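Long-range contacts in hypothetical protein PA2201 (Pseudomonas aeruginosa, PDB 2FEF), which is of unknown function but is probably an immunity protein of the PoNi type that would neutralise a PoNe-type DNase toxin: residues I103-A108 and L159-L164; T85-A90 and A98-I103. All coordinates share one frame; numbering follows the deposited sequence.

Contact 1. Residues I103-A108 and L159-L164; sequences IYLETA and LDAQEL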
ATOM      1  N   ILE B 103      18.242  -7.529   9.813  1.00 26.79           N
ATOM      2  CA  ILE B 103      17.434  -6.423   9.319  1.00 26.11           C
ATOM      3  C   ILE B 103      18.270  -5.181   9.126  1.00 25.14           C
ATOM      4  O   ILE B 103      18.195  -4.546   8.084  1.00 25.86           O
ATOM      5  CB  ILE B 103      16.210  -6.132  10.232  1.00 26.76           C
ATOM      6  CG1 ILE B 103      15.372  -7.414  10.373  1.00 26.59           C
ATOM      7  CG2 ILE B 103      15.343  -4.942   9.680  1.00 25.46           C
ATOM      8  CD1 ILE B 103      14.380  -7.406  11.580  1.00 27.18           C
ATOM      9  N   TYR B 104      19.077  -4.853  10.128  1.00 24.84           N
ATOM     10  CA  TYR B 104      19.918  -3.665  10.115  1.00 25.49           C
ATOM     11  C   TYR B 104      20.835  -3.590   8.878  1.00 25.09           C
ATOM     12  O   TYR B 104      21.005  -2.520   8.283  1.00 24.70           O
ATOM     13  CB  TYR B 104      20.775  -3.586  11.400  1.00 24.65           C
ATOM     14  CG  TYR B 104      21.684  -2.366  11.348  1.00 26.15           C
ATOM     15  CD1 TYR B 104      21.192  -1.070  11.641  1.00 24.03           C
ATOM     16  CD2 TYR B 104      23.002  -2.488  10.915  1.00 24.36           C
ATOM     17  CE1 TYR B 104      22.023   0.059  11.511  1.00 21.77           C
ATOM     18  CE2 TYR B 104      23.839  -1.367  10.787  1.00 25.01           C
ATOM     19  CZ  TYR B 104      23.357  -0.119  11.107  1.00 24.94           C
ATOM     20  OH  TYR B 104      24.221   0.938  10.979  1.00 24.91           O
ATOM     21  N   LEU B 105      21.382  -4.720   8.459  1.00 25.67           N
ATOM     22  CA  LEU B 105      22.278  -4.691   7.288  1.00 26.22           C
ATOM     23  C   LEU B 105      21.546  -4.170   6.065  1.00 27.39           C
ATOM     24  O   LEU B 105      22.130  -3.420   5.275  1.00 26.43           O
ATOM     25  CB  LEU B 105      22.880  -6.063   6.992  1.00 27.06           C
ATOM     26  CG  LEU B 105      23.876  -6.606   8.022  1.00 27.11           C
ATOM     27  CD1 LEU B 105      24.488  -7.868   7.457  1.00 30.62           C
ATOM     28  CD2 LEU B 105      24.971  -5.589   8.406  1.00 28.62           C
ATOM     29  N   GLU B 106      20.267  -4.542   5.929  1.00 27.86           N
ATOM     30  CA  GLU B 106      19.473  -4.090   4.768  1.00 28.42           C
ATOM     31  C   GLU B 106      18.919  -2.702   4.934  1.00 28.61           C
ATOM     32  O   GLU B 106      18.768  -1.957   3.944  1.00 28.77           O
ATOM     33  CB  GLU B 106      18.338  -5.068   4.462  1.00 28.72           C
ATOM     34  CG  GLU B 106      18.844  -6.450   4.029  1.00 28.77           C
ATOM     35  CD  GLU B 106      19.729  -6.338   2.811  1.00 33.13           C
ATOM     36  OE1 GLU B 106      19.425  -5.500   1.929  1.00 36.72           O
ATOM     37  OE2 GLU B 106      20.720  -7.079   2.724  1.00 36.07           O
ATOM     38  N   THR B 107      18.601  -2.347   6.170  1.00 27.20           N
ATOM     39  CA  THR B 107      18.170  -0.978   6.468  1.00 27.71           C
ATOM     40  C   THR B 107      19.307  -0.009   6.089  1.00 26.25           C
ATOM     41  O   THR B 107      19.099   0.962   5.336  1.00 24.40           O
ATOM     42  CB  THR B 107      17.851  -0.810   7.939  1.00 28.25           C
ATOM     43  OG1 THR B 107      16.929  -1.837   8.351  1.00 31.88           O
ATOM     44  CG2 THR B 107      17.295   0.598   8.223  1.00 27.93           C
ATOM     45  N   ALA B 108      20.506  -0.289   6.588  1.00 25.82           N
ATOM     46  CA  ALA B 108      21.685   0.500   6.228  1.00 25.72           C
ATOM     47  C   ALA B 108      21.944   0.505   4.713  1.00 25.41           C
ATOM     48  O   ALA B 108      22.229   1.569   4.136  1.00 25.19           O
ATOM     49  CB  ALA B 108      22.911  -0.011   6.995  1.00 26.05           C
ATOM     50  N   LEU B 159      24.459  -3.381  17.203  1.00 24.34           N
ATOM     51  CA  LEU B 159      24.402  -4.637  16.468  1.00 24.69           C
ATOM     52  C   LEU B 159      25.730  -5.084  15.879  1.00 24.86           C
ATOM     53  O   LEU B 159      25.761  -5.983  15.041  1.00 27.09           O
ATOM     54  CB  LEU B 159      23.267  -4.602  15.404  1.00 24.22           C
ATOM     55  CG  LEU B 159      21.872  -4.316  15.980  1.00 23.65           C
ATOM     56  CD1 LEU B 159      20.800  -4.021  14.855  1.00 23.46           C
ATOM     57  CD2 LEU B 159      21.411  -5.445  16.978  1.00 24.04           C
ATOM     58  N   ASP B 160      26.823  -4.491  16.343  1.00 25.36           N
ATOM     59  CA  ASP B 160      28.188  -4.860  15.944  1.00 26.33           C
ATOM     60  C   ASP B 160      28.341  -4.830  14.421  1.00 27.14           C
ATOM     61  O   ASP B 160      28.911  -5.757  13.791  1.00 27.99           O
ATOM     62  CB  ASP B 160      28.649  -6.208  16.574  1.00 26.90           C
ATOM     63  CG  ASP B 160      30.122  -6.558  16.241  1.00 31.23           C
ATOM     64  OD1 ASP B 160      31.007  -5.667  16.321  1.00 30.89           O
ATOM     65  OD2 ASP B 160      30.397  -7.732  15.904  1.00 34.69           O
ATOM     66  N   ALA B 161      27.831  -3.749  13.843  1.00 25.73           N
ATOM     67  CA  ALA B 161      27.900  -3.498  12.400  1.00 27.15           C
ATOM     68  C   ALA B 161      28.498  -2.113  12.110  1.00 26.91           C
ATOM     69  O   ALA B 161      28.148  -1.466  11.122  1.00 27.58           O
ATOM     70  CB  ALA B 161      26.508  -3.635  11.776  1.00 26.63           C
ATOM     71  N   GLN B 162      29.412  -1.667  12.974  1.00 27.31           N
ATOM     72  CA  GLN B 162      29.980  -0.306  12.873  1.00 27.89           C
ATOM     73  C   GLN B 162      30.759  -0.052  11.591  1.00 28.13           C
ATOM     74  O   GLN B 162      31.009   1.096  11.238  1.00 27.60           O
ATOM     75  CB  GLN B 162      30.937  -0.027  14.030  1.00 27.77           C
ATOM     76  CG  GLN B 162      30.273   0.027  15.433  1.00 27.71           C
ATOM     77  CD  GLN B 162      31.216   0.573  16.477  1.00 28.15           C
ATOM     78  OE1 GLN B 162      31.873   1.601  16.254  1.00 28.41           O
ATOM     79  NE2 GLN B 162      31.286  -0.103  17.636  1.00 25.28           N
ATOM     80  N   GLU B 163      31.208  -1.116  10.936  1.00 28.40           N
ATOM     81  CA  GLU B 163      31.912  -0.970   9.672  1.00 29.56           C
ATOM     82  C   GLU B 163      31.052  -0.328   8.561  1.00 29.11           C
ATOM     83  O   GLU B 163      31.580   0.118   7.533  1.00 28.39           O
ATOM     84  CB  GLU B 163      32.505  -2.324   9.224  1.00 30.89           C
ATOM     85  CG  GLU B 163      31.555  -3.197   8.351  1.00 33.58           C
ATOM     86  CD  GLU B 163      30.598  -4.067   9.170  1.00 41.95           C
ATOM     87  N   LEU B 164      29.737  -0.250   8.765  1.00 28.65           N
ATOM     88  CA  LEU B 164      28.893   0.451   7.796  1.00 28.47           C
ATOM     89  C   LEU B 164      28.738   1.957   8.074  1.00 27.79           C
ATOM     90  O   LEU B 164      28.312   2.730   7.186  1.00 25.84           O
ATOM     91  CB  LEU B 164      27.522  -0.197   7.736  1.00 29.12           C
ATOM     92  CG  LEU B 164      27.407  -1.677   7.364  1.00 33.15           C
ATOM     93  CD1 LEU B 164      25.923  -2.075   7.534  1.00 30.91           C
ATOM     94  CD2 LEU B 164      27.891  -1.910   5.920  1.00 34.81           C
TER
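Tyr104 of helix 97-127 packs against Leu159, Ala161 and Leu164, which line the turn between helices 146-158 and 165-172; the turn begins with a Schellman motif in which Asp160, at positive phi, is the C-prime residue. The contact is apolar and largely buried. Tyr104 carries most of it. Its CG lies anti to the backbone N (chi1 178°), and the ring beyond it reaches the loop. At its root, Leu159 CD1 reaches Tyr104 CB at 3.5 Å. Farther out, Ala161 CB approaches Tyr104 CE2 obliquely at 3.6 Å, and Leu164 runs past the ring in the opposite direction. Leu164 CD1 is the methyl that joins the remaining side chains: it meets Leu105 CD2 at 3.7 Å, the two leucines crossing at about a right angle, and Ala108 CB at 3.7 Å. Ala108 CB also lies 4.0 Å above one face of the Tyr104 ring, offset toward the rim. Outside this shell, Tyr104 OH is hydrogen-bonded to Leu152 O of helix 146-158, so the tyrosine grips both the turn and the helix before it. Asp160 OD2 forms a salt bridge with Arg291. Behind the contact, Ile103 O accepts from both Thr107 N and Thr107 OG1; the hydroxyl oxygen is 3.0 Å from Ile103 O and stands above the carbonyl plane, 58° out of it.

Contact 2. Residues T85-A90 and A98-I103; sequences TLLLKA and AELRSI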
ATOM      1  N   THR B  85      11.607   1.465  10.196  1.00 25.49           N
ATOM      2  CA  THR B  85      10.426   1.172  11.033  1.00 25.18           C
ATOM      3  C   THR B  85      10.341  -0.313  11.281  1.00 24.93           C
ATOM      4  O   THR B  85      10.095  -0.736  12.391  1.00 24.14           O
ATOM      5  CB  THR B  85       9.131   1.760  10.435  1.00 25.67           C
ATOM      6  OG1 THR B  85       9.375   3.129  10.078  1.00 24.59           O
ATOM      7  CG2 THR B  85       8.006   1.691  11.438  1.00 26.21           C
ATOM      8  N   LEU B  86      10.627  -1.117  10.268  1.00 24.52           N
ATOM      9  CA  LEU B  86      10.670  -2.570  10.476  1.00 24.60           C
ATOM     10  C   LEU B  86      11.661  -2.916  11.577  1.00 24.71           C
ATOM     11  O   LEU B  86      11.364  -3.730  12.462  1.00 23.91           O
ATOM     12  CB  LEU B  86      11.060  -3.290   9.167  1.00 24.68           C
ATOM     13  CG  LEU B  86      10.731  -4.792   9.207  1.00 25.94           C
ATOM     14  CD1 LEU B  86       9.248  -5.083   9.040  1.00 22.30           C
ATOM     15  CD2 LEU B  86      11.544  -5.550   8.124  1.00 28.09           C
ATOM     16  N   LEU B  87      12.851  -2.299  11.525  1.00 23.88           N
ATOM     17  CA  LEU B  87      13.875  -2.570  12.554  1.00 24.14           C
ATOM     18  C   LEU B  87      13.329  -2.214  13.944  1.00 23.37           C
ATOM     19  O   LEU B  87      13.413  -3.006  14.876  1.00 24.82           O
ATOM     20  CB  LEU B  87      15.172  -1.791  12.241  1.00 23.56           C
ATOM     21  CG  LEU B  87      16.304  -1.984  13.284  1.00 24.91           C
ATOM     22  CD1 LEU B  87      16.616  -3.416  13.502  1.00 27.80           C
ATOM     23  CD2 LEU B  87      17.534  -1.235  12.782  1.00 24.70           C
ATOM     24  N   LEU B  88      12.749  -1.031  14.063  1.00 23.93           N
ATOM     25  CA  LEU B  88      12.142  -0.605  15.315  1.00 24.60           C
ATOM     26  C   LEU B  88      11.088  -1.596  15.822  1.00 24.18           C
ATOM     27  O   LEU B  88      11.117  -1.997  16.982  1.00 23.85           O
ATOM     28  CB  LEU B  88      11.567   0.823  15.153  1.00 23.97           C
ATOM     29  CG  LEU B  88      10.884   1.341  16.423  1.00 24.25           C
ATOM     30  CD1 LEU B  88      11.889   1.479  17.593  1.00 22.60           C
ATOM     31  CD2 LEU B  88      10.170   2.639  16.116  1.00 24.75           C
ATOM     32  N   LYS B  89      10.155  -2.001  14.963  1.00 24.02           N
ATOM     33  CA  LYS B  89       9.162  -2.984  15.374  1.00 24.08           C
ATOM     34  C   LYS B  89       9.806  -4.295  15.853  1.00 24.77           C
ATOM     35  O   LYS B  89       9.336  -4.938  16.803  1.00 24.71           O
ATOM     36  CB  LYS B  89       8.238  -3.257  14.190  1.00 24.71           C
ATOM     37  CG  LYS B  89       7.402  -2.028  13.839  1.00 25.38           C
ATOM     38  CD  LYS B  89       6.281  -1.818  14.870  1.00 29.13           C
ATOM     39  CE  LYS B  89       5.732  -0.405  14.742  1.00 32.18           C
ATOM     40  NZ  LYS B  89       4.708  -0.201  15.820  1.00 35.96           N
ATOM     41  N   ALA B  90      10.881  -4.711  15.177  1.00 24.03           N
ATOM     42  CA  ALA B  90      11.572  -5.942  15.559  1.00 25.19           C
ATOM     43  C   ALA B  90      12.237  -5.806  16.961  1.00 24.59           C
ATOM     44  O   ALA B  90      12.239  -6.743  17.754  1.00 25.73           O
ATOM     45  CB  ALA B  90      12.609  -6.277  14.499  1.00 24.15           C
ATOM     46  N   ALA B  98      21.068 -11.247  16.689  1.00 27.40           N
ATOM     47  CA  ALA B  98      21.401 -11.762  15.347  1.00 27.89           C
ATOM     48  C   ALA B  98      20.307 -11.463  14.314  1.00 28.38           C
ATOM     49  O   ALA B  98      20.615 -11.067  13.156  1.00 28.24           O
ATOM     50  CB  ALA B  98      21.761 -13.267  15.388  1.00 27.95           C
ATOM     51  N   GLU B  99      19.051 -11.647  14.723  1.00 27.58           N
ATOM     52  CA  GLU B  99      17.905 -11.336  13.863  1.00 28.44           C
ATOM     53  C   GLU B  99      17.782  -9.859  13.557  1.00 27.91           C
ATOM     54  O   GLU B  99      17.490  -9.471  12.402  1.00 26.76           O
ATOM     55  CB  GLU B  99      16.589 -11.888  14.423  1.00 29.49           C
ATOM     56  CG  GLU B  99      16.481 -13.431  14.300  1.00 31.33           C
ATOM     57  CD  GLU B  99      17.535 -14.178  15.112  1.00 38.29           C
ATOM     58  OE1 GLU B  99      17.653 -13.911  16.333  1.00 35.74           O
ATOM     59  OE2 GLU B  99      18.244 -15.041  14.525  1.00 40.91           O
ATOM     60  N   LEU B 100      18.009  -9.028  14.575  1.00 27.21           N
ATOM     61  CA  LEU B 100      17.957  -7.575  14.378  1.00 27.54           C
ATOM     62  C   LEU B 100      19.066  -7.153  13.415  1.00 27.10           C
ATOM     63  O   LEU B 100      18.851  -6.329  12.517  1.00 27.19           O
ATOM     64  CB  LEU B 100      18.151  -6.852  15.714  1.00 26.79           C
ATOM     65  CG  LEU B 100      17.045  -6.955  16.759  1.00 29.27           C
ATOM     66  CD1 LEU B 100      17.440  -6.116  17.993  1.00 26.57           C
ATOM     67  CD2 LEU B 100      15.706  -6.503  16.155  1.00 27.65           C
ATOM     68  N   ARG B 101      20.247  -7.745  13.596  1.00 27.48           N
ATOM     69  CA  ARG B 101      21.396  -7.427  12.697  1.00 27.95           C
ATOM     70  C   ARG B 101      21.083  -7.753  11.221  1.00 27.62           C
ATOM     71  O   ARG B 101      21.397  -6.970  10.318  1.00 27.15           O
ATOM     72  CB  ARG B 101      22.679  -8.112  13.179  1.00 27.22           C
ATOM     73  CG  ARG B 101      23.956  -7.593  12.462  1.00 25.68           C
ATOM     74  CD  ARG B 101      25.177  -8.405  12.941  1.00 28.64           C
ATOM     75  NE  ARG B 101      26.436  -7.709  12.662  1.00 26.84           N
ATOM     76  CZ  ARG B 101      27.074  -7.774  11.491  1.00 29.48           C
ATOM     77  NH1 ARG B 101      26.592  -8.510  10.497  1.00 26.19           N
ATOM     78  NH2 ARG B 101      28.200  -7.099  11.315  1.00 27.60           N
ATOM     79  N   SER B 102      20.398  -8.874  10.993  1.00 28.11           N
ATOM     80  CA  SER B 102      19.977  -9.261   9.653  1.00 29.00           C
ATOM     81  C   SER B 102      19.054  -8.223   9.010  1.00 28.51           C
ATOM     82  O   SER B 102      19.087  -8.040   7.793  1.00 30.05           O
ATOM     83  CB  SER B 102      19.317 -10.653   9.681  1.00 29.34           C
ATOM     84  OG  SER B 102      17.929 -10.556  10.022  1.00 34.76           O
ATOM     85  N   ILE B 103      18.242  -7.529   9.813  1.00 26.79           N
ATOM     86  CA  ILE B 103      17.434  -6.423   9.319  1.00 26.11           C
ATOM     87  C   ILE B 103      18.270  -5.181   9.126  1.00 25.14           C
ATOM     88  O   ILE B 103      18.195  -4.546   8.084  1.00 25.86           O
ATOM     89  CB  ILE B 103      16.210  -6.132  10.232  1.00 26.76           C
ATOM     90  CG1 ILE B 103      15.372  -7.414  10.373  1.00 26.59           C
ATOM     91  CG2 ILE B 103      15.343  -4.942   9.680  1.00 25.46           C
ATOM     92  CD1 ILE B 103      14.380  -7.406  11.580  1.00 27.18           C
TER
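An antiparallel helical hairpin of the all-helical region that matches the PA2201 N-terminal family brings Ala90 against Leu100 and Ile103, close to the short connection between helices 66-93 and 97-127. The segment axes run at 173° to each other and approach to 9.8 Å. The small side chain of Ala90 lets two larger ones in: Leu100 CD2 comes to 3.5 Å from Ala90 CB, and Ile103 CD1 touches the same CB at 3.6 Å. Leu100 CD2 also lies against the backbone carbonyl carbon of Ala90. One turn earlier on the first helix, the other branch of Ile103 is used. With CG2 anti to the backbone N, this methyl rests over the backbone of Leu87, 4.0 Å from Leu87 CA, and reaches Leu86 CD2 at 4.2 Å. Leu87 has its CG anti to N as well (chi1 179°), and its CD1 extends across to Leu100, 3.8 Å from Leu100 O and near Leu100 CD2; these two side chains cross at about a right angle. All five residues are buried, and the side chains meet by apolar packing. Around the hairpin, Trp19 of helix 12-20 touches both Leu86 and Ile103, while Trp42 and Leu45 of helix 35-54 pack on Leu86. Leu284 of helix 282-292 meets Leu100, bringing the C-terminal part of the chain against this pair of helices.

Overall arrangement
Contacts 1 and 2 follow one another along the chain, with centres about 10 Å apart, and both are built on helix 97-127. Ile103 belongs to both ranges but, of the two contacts, takes part in contact 2; the next residue, Tyr104, turns to the loop of contact 1 and also touches Leu87 of contact 2. Arg101 ties the two together: its NH2 lies 2.9 Å from Asp160 O, a probable hydrogen bond, and its NE bonds weakly to Leu159 O. Leu159 CD2 packs on Leu100 CB at 3.8 Å. The helix thus joins the hairpin with helix 66-93 to the turn after helix 146-158.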